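Long-range contact in genome packaging NTPase B204 (Sulfolobus turreted icosahedral virus 2, PDB 4KFU), which probably hydrolyses ATP to power the packaging of viral DNA, as a P-loop ATPase of the FtsK-HerA superfamily: residues 63-69 and 90-95. Sequence-based numbering, arbitrary orientation.
Sequences IVSKQYV and LHSKKY
His91, on the last turns of helix 78-95, turns its imidazole into the bend where helix 60-65 gives way to strand 68-72. With CG anti to the backbone N (chi1 174°), the ring reaches across to the carbonyls at the end of the shorter helix. ND1 donates to Ile63 O over 2.8 Å in a fairly straight bond (160° at the hydrogen), with the acceptor close to the ring plane. CE1 meets Lys66 O at 3.1 Å. Gln67 O lies in the ring plane at its edge, buried by the contact and without a hydrogen-bond partner in the model. On the other nitrogen, NE2 is hydrogen-bonded to Ser35 of strand 35-40. Polar partners at both nitrogens thus fix the rotation of the buried ring.

Tyr95, one turn further along, lays its phenol against Gln67. The CA of Gln67 sits 3.8 Å from the ring centroid, over one face, as a CH-pi contact, and CB of Gln67 approaches Tyr95 CE2 to 3.6 Å. The extended Gln67 side chain runs on above the phenol plane and out past its CD2-CE2 rim, so the amide ends beyond the ring, turned only 18° from it but not stacked on it. Lys94 CG lies over the opposite face, toward its rim, while Val64 O meets the ring edge at CE1. The phenol hydroxyl is modelled implausibly close to Ser65 O, leaving its exact position doubtful.

At the other end, Val64 packs CG1 on the backbone between Leu90 and His91, 4.0 Å from Leu90 CB. The side chain of Ile63 packs instead on Leu84 and Ala87, earlier in helix 78-95. This helix links parallel strands 68-72 and 98-102, a beta-alpha-beta crossover of the P-loop NTPase alpha/beta fold, its end here packed against the turn into strand 68-72.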
ATOM      1  N   ILE A  63      15.198  -8.625   7.558  1.00 27.77           N
ATOM      2  CA  ILE A  63      14.153  -8.442   6.549  1.00 27.36           C
ATOM      3  C   ILE A  63      14.008  -9.703   5.710  1.00 26.75           C
ATOM      4  O   ILE A  63      12.899 -10.151   5.437  1.00 20.78           O
ATOM      5  CB  ILE A  63      14.441  -7.235   5.639  1.00 27.01           C
ATOM      6  CG1 ILE A  63      14.583  -5.970   6.484  1.00 30.07           C
ATOM      7  CG2 ILE A  63      13.334  -7.052   4.607  1.00 24.13           C
ATOM      8  CD1 ILE A  63      14.856  -4.725   5.662  1.00 31.30           C
ATOM      9  N   VAL A  64      15.133 -10.300   5.330  1.00 25.61           N
ATOM     10  CA  VAL A  64      15.098 -11.531   4.544  1.00 24.89           C
ATOM     11  C   VAL A  64      14.647 -12.763   5.352  1.00 28.66           C
ATOM     12  O   VAL A  64      13.882 -13.589   4.851  1.00 27.46           O
ATOM     13  CB  VAL A  64      16.487 -11.823   3.889  1.00 25.85           C
ATOM     14  CG1 VAL A  64      16.423 -13.070   3.010  1.00 23.97           C
ATOM     15  CG2 VAL A  64      16.952 -10.628   3.080  1.00 24.62           C
ATOM     16  N   SER A  65      15.122 -12.891   6.594  1.00 28.34           N
ATOM     17  CA  SER A  65      14.937 -14.135   7.345  1.00 26.83           C
ATOM     18  C   SER A  65      13.636 -14.257   8.148  1.00 31.95           C
ATOM     19  O   SER A  65      13.145 -15.369   8.362  1.00 34.27           O
ATOM     20  CB  SER A  65      16.142 -14.408   8.263  1.00 32.68           C
ATOM     21  OG  SER A  65      16.246 -13.429   9.279  1.00 35.39           O
ATOM     22  N   LYS A  66      13.087 -13.131   8.600  1.00 27.57           N
ATOM     23  CA  LYS A  66      11.886 -13.147   9.440  1.00 26.80           C
ATOM     24  C   LYS A  66      10.618 -13.191   8.593  1.00 31.33           C
ATOM     25  O   LYS A  66      10.444 -12.374   7.681  1.00 31.18           O
ATOM     26  CB  LYS A  66      11.866 -11.924  10.358  1.00 27.06           C
ATOM     27  CG  LYS A  66      13.052 -11.851  11.328  1.00 28.84           C
ATOM     28  CD  LYS A  66      13.016 -12.990  12.345  1.00 30.75           C
ATOM     29  CE  LYS A  66      14.256 -12.976  13.237  1.00 36.16           C
ATOM     30  NZ  LYS A  66      15.489 -13.072  12.406  1.00 42.80           N
ATOM     31  N   GLN A  67       9.728 -14.133   8.905  1.00 29.38           N
ATOM     32  CA  GLN A  67       8.525 -14.372   8.097  1.00 30.05           C
ATOM     33  C   GLN A  67       7.560 -13.179   8.099  1.00 29.99           C
ATOM     34  O   GLN A  67       7.079 -12.767   7.046  1.00 28.75           O
ATOM     35  CB  GLN A  67       7.799 -15.639   8.561  1.00 34.24           C
ATOM     36  CG  GLN A  67       6.632 -16.052   7.665  1.00 33.09           C
ATOM     37  CD  GLN A  67       5.876 -17.257   8.204  1.00 35.25           C
ATOM     38  OE1 GLN A  67       5.908 -17.534   9.403  1.00 36.30           O
ATOM     39  NE2 GLN A  67       5.194 -17.979   7.315  1.00 35.08           N
ATOM     40  N   TYR A  68       7.283 -12.636   9.284  1.00 29.31           N
ATOM     41  CA  TYR A  68       6.480 -11.430   9.405  1.00 27.76           C
ATOM     42  C   TYR A  68       7.344 -10.323   9.982  1.00 28.02           C
ATOM     43  O   TYR A  68       7.803 -10.411  11.124  1.00 27.49           O
ATOM     44  CB  TYR A  68       5.235 -11.695  10.257  1.00 31.00           C
ATOM     45  CG  TYR A  68       4.330 -12.730   9.624  1.00 31.60           C
ATOM     46  CD1 TYR A  68       3.543 -12.408   8.522  1.00 32.20           C
ATOM     47  CD2 TYR A  68       4.284 -14.035  10.101  1.00 35.02           C
ATOM     48  CE1 TYR A  68       2.722 -13.346   7.926  1.00 30.39           C
ATOM     49  CE2 TYR A  68       3.467 -14.986   9.505  1.00 35.12           C
ATOM     50  CZ  TYR A  68       2.687 -14.634   8.422  1.00 36.32           C
ATOM     51  OH  TYR A  68       1.871 -15.569   7.824  1.00 38.34           O
ATOM     52  N   VAL A  69       7.575  -9.282   9.186  1.00 23.90           N
ATOM     53  CA  VAL A  69       8.607  -8.311   9.528  1.00 21.59           C
ATOM     54  C   VAL A  69       8.155  -6.858   9.380  1.00 26.87           C
ATOM     55  O   VAL A  69       7.422  -6.492   8.449  1.00 24.06           O
ATOM     56  CB  VAL A  69       9.923  -8.605   8.741  1.00 27.04           C
ATOM     57  CG1 VAL A  69       9.647  -8.694   7.264  1.00 24.15           C
ATOM     58  CG2 VAL A  69      10.997  -7.559   9.027  1.00 30.04           C
ATOM     59  N   LEU A  90      14.760 -11.013  -1.987  1.00 21.69           N
ATOM     60  CA  LEU A  90      15.407 -12.179  -1.378  1.00 24.39           C
ATOM     61  C   LEU A  90      14.500 -12.825  -0.329  1.00 27.49           C
ATOM     62  O   LEU A  90      14.412 -14.052  -0.248  1.00 26.28           O
ATOM     63  CB  LEU A  90      16.783 -11.816  -0.810  1.00 23.27           C
ATOM     64  CG  LEU A  90      17.810 -11.428  -1.889  1.00 23.96           C
ATOM     65  CD1 LEU A  90      19.100 -10.869  -1.281  1.00 25.45           C
ATOM     66  CD2 LEU A  90      18.126 -12.607  -2.806  1.00 24.60           C
ATOM     67  N   HIS A  91      13.810 -11.996   0.455  1.00 20.41           N
ATOM     68  CA  HIS A  91      12.785 -12.503   1.361  1.00 24.10           C
ATOM     69  C   HIS A  91      11.778 -13.372   0.607  1.00 25.29           C
ATOM     70  O   HIS A  91      11.359 -14.416   1.101  1.00 22.48           O
ATOM     71  CB  HIS A  91      12.051 -11.340   2.031  1.00 23.99           C
ATOM     72  CG  HIS A  91      10.881 -11.762   2.862  1.00 25.92           C
ATOM     73  ND1 HIS A  91      10.874 -11.651   4.237  1.00 27.06           N
ATOM     74  CD2 HIS A  91       9.676 -12.278   2.520  1.00 24.20           C
ATOM     75  CE1 HIS A  91       9.715 -12.087   4.705  1.00 22.09           C
ATOM     76  NE2 HIS A  91       8.977 -12.481   3.685  1.00 25.17           N
ATOM     77  N   SER A  92      11.390 -12.933  -0.589  1.00 25.07           N
ATOM     78  CA  SER A  92      10.398 -13.648  -1.392  1.00 28.35           C
ATOM     79  C   SER A  92      10.937 -14.979  -1.918  1.00 32.62           C
ATOM     80  O   SER A  92      10.187 -15.956  -2.063  1.00 33.38           O
ATOM     81  CB  SER A  92       9.920 -12.767  -2.559  1.00 26.88           C
ATOM     82  OG  SER A  92       9.087 -13.505  -3.437  1.00 35.77           O
ATOM     83  N   LYS A  93      12.234 -15.007  -2.216  1.00 33.49           N
ATOM     84  CA  LYS A  93      12.893 -16.242  -2.607  1.00 31.94           C
ATOM     85  C   LYS A  93      12.712 -17.295  -1.513  1.00 34.26           C
ATOM     86  O   LYS A  93      12.380 -18.447  -1.795  1.00 42.15           O
ATOM     87  CB  LYS A  93      14.383 -16.003  -2.860  1.00 39.33           C
ATOM     88  CG  LYS A  93      14.714 -15.392  -4.220  1.00 41.02           C
ATOM     89  CD  LYS A  93      14.037 -16.156  -5.354  1.00 47.63           C
ATOM     90  CE  LYS A  93      14.694 -15.861  -6.701  1.00 47.14           C
ATOM     91  NZ  LYS A  93      14.778 -14.401  -6.996  1.00 47.85           N
ATOM     92  N   LYS A  94      12.907 -16.887  -0.263  1.00 32.49           N
ATOM     93  CA  LYS A  94      12.809 -17.806   0.865  1.00 33.35           C
ATOM     94  C   LYS A  94      11.370 -18.167   1.194  1.00 38.00           C
ATOM     95  O   LYS A  94      11.027 -19.350   1.269  1.00 40.39           O
ATOM     96  CB  LYS A  94      13.488 -17.211   2.104  1.00 31.96           C
ATOM     97  CG  LYS A  94      13.371 -18.070   3.361  1.00 32.23           C
ATOM     98  CD  LYS A  94      14.067 -17.400   4.540  1.00 29.74           C
ATOM     99  CE  LYS A  94      14.732 -18.424   5.456  1.00 40.37           C
ATOM    100  NZ  LYS A  94      13.919 -18.728   6.663  1.00 39.06           N
ATOM    101  N   TYR A  95      10.526 -17.148   1.386  1.00 32.44           N
ATOM    102  CA  TYR A  95       9.167 -17.367   1.888  1.00 32.81           C
ATOM    103  C   TYR A  95       8.093 -17.473   0.815  1.00 34.26           C
ATOM    104  O   TYR A  95       6.920 -17.619   1.139  1.00 36.44           O
ATOM    105  CB  TYR A  95       8.772 -16.275   2.889  1.00 31.33           C
ATOM    106  CG  TYR A  95       9.518 -16.362   4.198  1.00 28.39           C
ATOM    107  CD1 TYR A  95      10.524 -15.458   4.511  1.00 30.18           C
ATOM    108  CD2 TYR A  95       9.224 -17.363   5.115  1.00 32.44           C
ATOM    109  CE1 TYR A  95      11.221 -15.546   5.712  1.00 30.31           C
ATOM    110  CE2 TYR A  95       9.907 -17.461   6.313  1.00 34.28           C
ATOM    111  CZ  TYR A  95      10.902 -16.550   6.609  1.00 32.54           C
ATOM    112  OH  TYR A  95      11.577 -16.651   7.807  1.00 32.01           O
TER